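Local coordinates for protein hypoxanthine phosphoribosyltransferase (Leishmania donovani, PDB 7CMJ) that catalyses transfer of the 5-phosphoribosyl group from phosphoribosyl pyrophosphate onto hypoxanthine or guanine, giving IMP or GMP in purine salvage, at residues Ala177-Gly181 and Tyr182-Tyr186; Arg139-Leu142 and Ala143-Pro146. All coordinates share one frame; numbering follows the deposited sequence.

Contact 1: residues Ala177-Gly181 and Tyr182-Tyr186; sequences AFVIG and YGMDY. With MG (magnesium ion), chain C.
F178 and Y186 meet in an offset edge-to-face stack: the edge of Y186 is turned toward the face of F178, the planes stand at 85°, and the centroids lie 5.6 Å apart. CD2 of Y186 does the touching, against CZ of F178 at 3.6 Å. In both residues CG lies opposite the backbone N (chi1 174° in Y186), and this brings the ring ends together. Behind them CG2 of I180 rests against CB of Y186 at 3.8 Å, while the rest of the I180 side chain leads away to C197 and L199 of strand 196-199.

Nearer the bend, M184 folds back over V179. Its chain, extended at chi2, bends at chi3 (-71°), and SD comes to lie 3.6 Å from CG2 of V179. The bend itself is a type I' turn from G181 to M184, closed by two backbone bonds, M184 N to G181 O at 2.8 Å and G181 N to M184 O at 3.0 Å. Y182, at the turn, sends its ring the other way, where OH bonds to D74. A water joins V179 O to D185 O where the two arms diverge.

D185 points away from the first arm. OD1 binds the magnesium ion at 2.2 Å, and three waters and one atom from outside residues 177-186 take further positions around the metal. Held by the metal at OD1 and by the backbone N-H of E188 at OD2, the carboxylate is gripped at both oxygens. The tight hairpin turn thus presents an aspartate that binds magnesium and probably also takes part in binding GMP, at the metal-bearing active site of a purine phosphoribosyltransferase.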
loop_
_atom_site.group_PDB
_atom_site.type_symbol
_atom_site.label_atom_id
_atom_site.label_comp_id
_atom_site.label_asym_id
_atom_site.label_seq_id
_atom_site.Cartn_x
_atom_site.Cartn_y
_atom_site.Cartn_z
ATOM N N ALA A 177 -27.134 8.699 -14.835
ATOM C CA ALA A 177 -26.657 10.059 -15.055
ATOM C C ALA A 177 -25.261 10.202 -14.464
ATOM O O ALA A 177 -24.755 9.305 -13.785
ATOM C CB ALA A 177 -27.609 11.093 -14.451
ATOM N N PHE A 178 -24.642 11.352 -14.733
ATOM C CA PHE A 178 -23.331 11.666 -14.178
ATOM C C PHE A 178 -23.527 12.378 -12.850
ATOM O O PHE A 178 -23.913 13.551 -12.813
ATOM C CB PHE A 178 -22.499 12.523 -15.128
ATOM C CG PHE A 178 -21.012 12.402 -14.890
ATOM C CD1 PHE A 178 -20.166 11.965 -15.893
ATOM C CD2 PHE A 178 -20.471 12.686 -13.640
ATOM C CE1 PHE A 178 -18.816 11.837 -15.665
ATOM C CE2 PHE A 178 -19.122 12.553 -13.403
ATOM C CZ PHE A 178 -18.292 12.131 -14.417
ATOM N N VAL A 179 -23.239 11.691 -11.770
ATOM C CA VAL A 179 -23.538 12.238 -10.459
ATOM C C VAL A 179 -22.292 12.882 -9.884
ATOM O O VAL A 179 -21.156 12.442 -10.112
ATOM C CB VAL A 179 -24.092 11.175 -9.499
ATOM C CG1 VAL A 179 -25.347 10.601 -10.064
ATOM C CG2 VAL A 179 -23.061 10.105 -9.265
ATOM N N ILE A 180 -22.521 13.961 -9.143
ATOM C CA ILE A 180 -21.522 14.558 -8.281
ATOM C C ILE A 180 -22.150 14.717 -6.903
ATOM O O ILE A 180 -23.361 14.565 -6.724
ATOM C CB ILE A 180 -21.020 15.908 -8.822
ATOM C CG1 ILE A 180 -22.201 16.777 -9.218
ATOM C CG2 ILE A 180 -20.190 15.706 -10.044
ATOM C CD1 ILE A 180 -21.781 18.138 -9.639
ATOM N N GLY A 181 -21.304 15.021 -5.922
ATOM C CA GLY A 181 -21.760 15.320 -4.583
ATOM C C GLY A 181 -21.813 14.095 -3.695
ATOM O O GLY A 181 -21.666 12.953 -4.135
ATOM N N TYR A 182 -22.033 14.354 -2.406
ATOM C CA TYR A 182 -22.164 13.310 -1.389
ATOM C C TYR A 182 -21.026 12.299 -1.495
ATOM O O TYR A 182 -21.231 11.087 -1.503
ATOM C CB TYR A 182 -23.537 12.624 -1.469
ATOM C CG TYR A 182 -23.955 11.952 -0.167
ATOM C CD1 TYR A 182 -24.376 12.713 0.924
ATOM C CD2 TYR A 182 -23.916 10.558 -0.024
ATOM C CE1 TYR A 182 -24.751 12.118 2.121
ATOM C CE2 TYR A 182 -24.284 9.949 1.175
ATOM C CZ TYR A 182 -24.701 10.739 2.246
ATOM O OH TYR A 182 -25.075 10.153 3.438
ATOM N N GLY A 183 -19.804 12.813 -1.589
ATOM C CA GLY A 183 -18.628 11.981 -1.708
ATOM C C GLY A 183 -18.205 11.666 -3.127
ATOM O O GLY A 183 -17.023 11.393 -3.359
ATOM N N MET A 184 -19.125 11.696 -4.080
ATOM C CA MET A 184 -18.815 11.325 -5.453
ATOM C C MET A 184 -18.291 12.523 -6.233
ATOM O O MET A 184 -18.652 13.671 -5.960
ATOM C CB MET A 184 -20.043 10.729 -6.138
ATOM C CG MET A 184 -20.542 9.494 -5.415
ATOM S SD MET A 184 -22.168 8.963 -5.964
ATOM C CE MET A 184 -23.189 10.274 -5.282
ATOM N N ASP A 185 -17.436 12.240 -7.218
ATOM C CA ASP A 185 -16.546 13.242 -7.785
ATOM C C ASP A 185 -16.739 13.416 -9.285
ATOM O O ASP A 185 -17.260 12.546 -9.992
ATOM C CB ASP A 185 -15.067 12.896 -7.521
ATOM C CG ASP A 185 -14.507 11.875 -8.515
ATOM O OD1 ASP A 185 -15.025 10.735 -8.566
ATOM O OD2 ASP A 185 -13.541 12.208 -9.243
ATOM N N TYR A 186 -16.296 14.585 -9.747
ATOM C CA TYR A 186 -15.927 14.810 -11.135
ATOM C C TYR A 186 -14.522 15.390 -11.169
ATOM O O TYR A 186 -14.306 16.517 -10.703
ATOM C CB TYR A 186 -16.875 15.757 -11.845
ATOM C CG TYR A 186 -16.345 16.059 -13.213
ATOM C CD1 TYR A 186 -16.001 17.355 -13.590
ATOM C CD2 TYR A 186 -16.140 15.029 -14.123
ATOM C CE1 TYR A 186 -15.504 17.616 -14.852
ATOM C CE2 TYR A 186 -15.641 15.278 -15.381
ATOM C CZ TYR A 186 -15.327 16.564 -15.741
ATOM O OH TYR A 186 -14.833 16.771 -17.005
HETATM MG MG MG C . -14.597 8.827 -9.481
HETATM O O HOH W 1 -18.921 10.023 -10.004
HETATM O O HOH W 2 -12.580 9.189 -10.601
HETATM O O HOH W 3 -16.447 9.474 -10.977
HETATM O O HOH W 4 -16.505 8.755 -8.240
#

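Contact 2: residues Arg139-Leu142 and Ala143-Pro146; sequences RFML and AKKP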
loop_
_atom_site.group_PDB
_atom_site.type_symbol
_atom_site.label_atom_id
_atom_site.label_comp_id
_atom_site.label_asym_id
_atom_site.label_seq_id
_atom_site.Cartn_x
_atom_site.Cartn_y
_atom_site.Cartn_z
ATOM N N ARG A 139 -14.715 -11.583 -4.608
ATOM C CA ARG A 139 -13.762 -12.681 -4.613
ATOM C C ARG A 139 -12.587 -12.374 -3.688
ATOM O O ARG A 139 -12.202 -13.207 -2.854
ATOM C CB ARG A 139 -13.295 -12.940 -6.043
ATOM C CG ARG A 139 -14.019 -14.069 -6.737
ATOM C CD ARG A 139 -14.560 -13.633 -8.093
ATOM N NE ARG A 139 -13.512 -13.068 -8.939
ATOM C CZ ARG A 139 -13.746 -12.348 -10.031
ATOM N NH1 ARG A 139 -12.734 -11.870 -10.742
ATOM N NH2 ARG A 139 -14.996 -12.112 -10.414
ATOM N N PHE A 140 -12.017 -11.168 -3.817
ATOM C CA PHE A 140 -11.012 -10.698 -2.872
ATOM C C PHE A 140 -11.475 -10.911 -1.435
ATOM O O PHE A 140 -10.782 -11.550 -0.631
ATOM C CB PHE A 140 -10.714 -9.216 -3.125
ATOM C CG PHE A 140 -9.698 -8.631 -2.195
ATOM C CD1 PHE A 140 -8.370 -9.042 -2.239
ATOM C CD2 PHE A 140 -10.053 -7.652 -1.288
ATOM C CE1 PHE A 140 -7.418 -8.484 -1.385
ATOM C CE2 PHE A 140 -9.096 -7.088 -0.423
ATOM C CZ PHE A 140 -7.791 -7.510 -0.469
ATOM N N MET A 141 -12.668 -10.390 -1.104
ATOM C CA MET A 141 -13.144 -10.456 0.270
ATOM C C MET A 141 -13.477 -11.882 0.665
ATOM O O MET A 141 -13.247 -12.285 1.809
ATOM C CB MET A 141 -14.364 -9.558 0.456
ATOM C CG MET A 141 -14.101 -8.065 0.278
ATOM S SD MET A 141 -12.794 -7.444 1.347
ATOM C CE MET A 141 -13.256 -8.163 2.925
ATOM N N LEU A 142 -14.030 -12.661 -0.263
ATOM C CA LEU A 142 -14.410 -14.024 0.068
ATOM C C LEU A 142 -13.203 -14.888 0.380
ATOM O O LEU A 142 -13.349 -15.912 1.056
ATOM C CB LEU A 142 -15.211 -14.638 -1.077
ATOM C CG LEU A 142 -16.706 -14.332 -1.009
ATOM C CD1 LEU A 142 -17.401 -14.966 -2.186
ATOM C CD2 LEU A 142 -17.303 -14.825 0.294
ATOM N N ALA A 143 -12.016 -14.497 -0.098
ATOM C CA ALA A 143 -10.800 -15.233 0.233
ATOM C C ALA A 143 -10.410 -15.041 1.687
ATOM O O ALA A 143 -9.682 -15.870 2.239
ATOM C CB ALA A 143 -9.649 -14.811 -0.682
ATOM N N LYS A 144 -10.887 -13.977 2.325
ATOM C CA LYS A 144 -10.671 -13.823 3.754
ATOM C C LYS A 144 -11.682 -14.615 4.589
ATOM O O LYS A 144 -11.763 -14.393 5.804
ATOM C CB LYS A 144 -10.691 -12.334 4.116
ATOM C CG LYS A 144 -9.747 -11.490 3.279
ATOM C CD LYS A 144 -10.092 -9.997 3.320
ATOM C CE LYS A 144 -8.987 -9.148 2.656
ATOM N NZ LYS A 144 -7.685 -9.358 3.365
ATOM N N LYS A 145 -12.424 -15.524 3.956
ATOM C CA LYS A 145 -13.357 -16.431 4.621
ATOM C C LYS A 145 -14.279 -15.751 5.638
ATOM O O LYS A 145 -14.352 -16.172 6.797
ATOM C CB LYS A 145 -12.605 -17.581 5.281
ATOM C CG LYS A 145 -11.973 -18.591 4.323
ATOM C CD LYS A 145 -12.776 -18.757 3.032
ATOM C CE LYS A 145 -12.303 -19.952 2.187
ATOM N NZ LYS A 145 -12.860 -21.273 2.623
ATOM N N PRO A 146 -15.012 -14.716 5.238
ATOM C CA PRO A 146 -15.929 -14.067 6.183
ATOM C C PRO A 146 -17.124 -14.955 6.499
ATOM O O PRO A 146 -17.467 -15.882 5.758
ATOM C CB PRO A 146 -16.366 -12.802 5.441
ATOM C CG PRO A 146 -16.331 -13.197 4.015
ATOM C CD PRO A 146 -15.159 -14.167 3.878
#
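The aliphatic chain of K144 runs back along the last turn of helix 131-142, touching first M141, then F140. CD lies 3.7 Å from CE of M141, where the bends at chi2 (-56°) and chi3 turn the methyl end round to the lysine. Further out, CE of K144 lies 3.7 Å from CE2 of the F140 ring. L142 crosses P146 at about a right angle, with CD2 and CG 4.2 Å apart, a looser touch. CD of P146 also sits 3.4 Å from M141 O.

Backbone bonds carry the chain on from helix 131-142. A143 N is shared between R139 O, at 3.0 Å, and F140 O, at 3.2 Å, while K144 N bonds to M141 O. K145 N reaches L142 O at 3.1 Å, closing a type I turn from L142 to K145. This is the exit of a helix in the Rossmann-like phosphoribosyltransferase core, where the chain turns toward the parallel strand 148-153. On the sheet side, M141 packs on I121, I123 and L149, and P146 on I121.

Outside this shell, the ammonium group of K144 forms a salt bridge with D111 and a hydrogen bond with Y136 OH of the third subunit. R139 NH1 bonds to S103 O and also to A143 O of the third subunit, and A143 O in turn accepts from R139 NH1 of that chain.

Contact 2 comes first along the chain, and helix 131-142 with its exit turn leads into strand 148-153 of the seven-stranded mixed sheet. Contact 1 follows in the same phosphoribosyltransferase domain; its strand 179-180 is an edge of the small antiparallel sheet within this chain, and a loop follows. The centres of contact 1 and contact 2 are 29 Å apart and the nearest atoms of contact 1 and contact 2 about 20 Å, on opposite sides of the chain's centre. Contact 1 supplies D185 to the metal site. The first residues of helix 131-142 lie in the segment that probably binds GMP, and contact 2 is at its other end, so the helix runs from the active site to the interface with the third subunit.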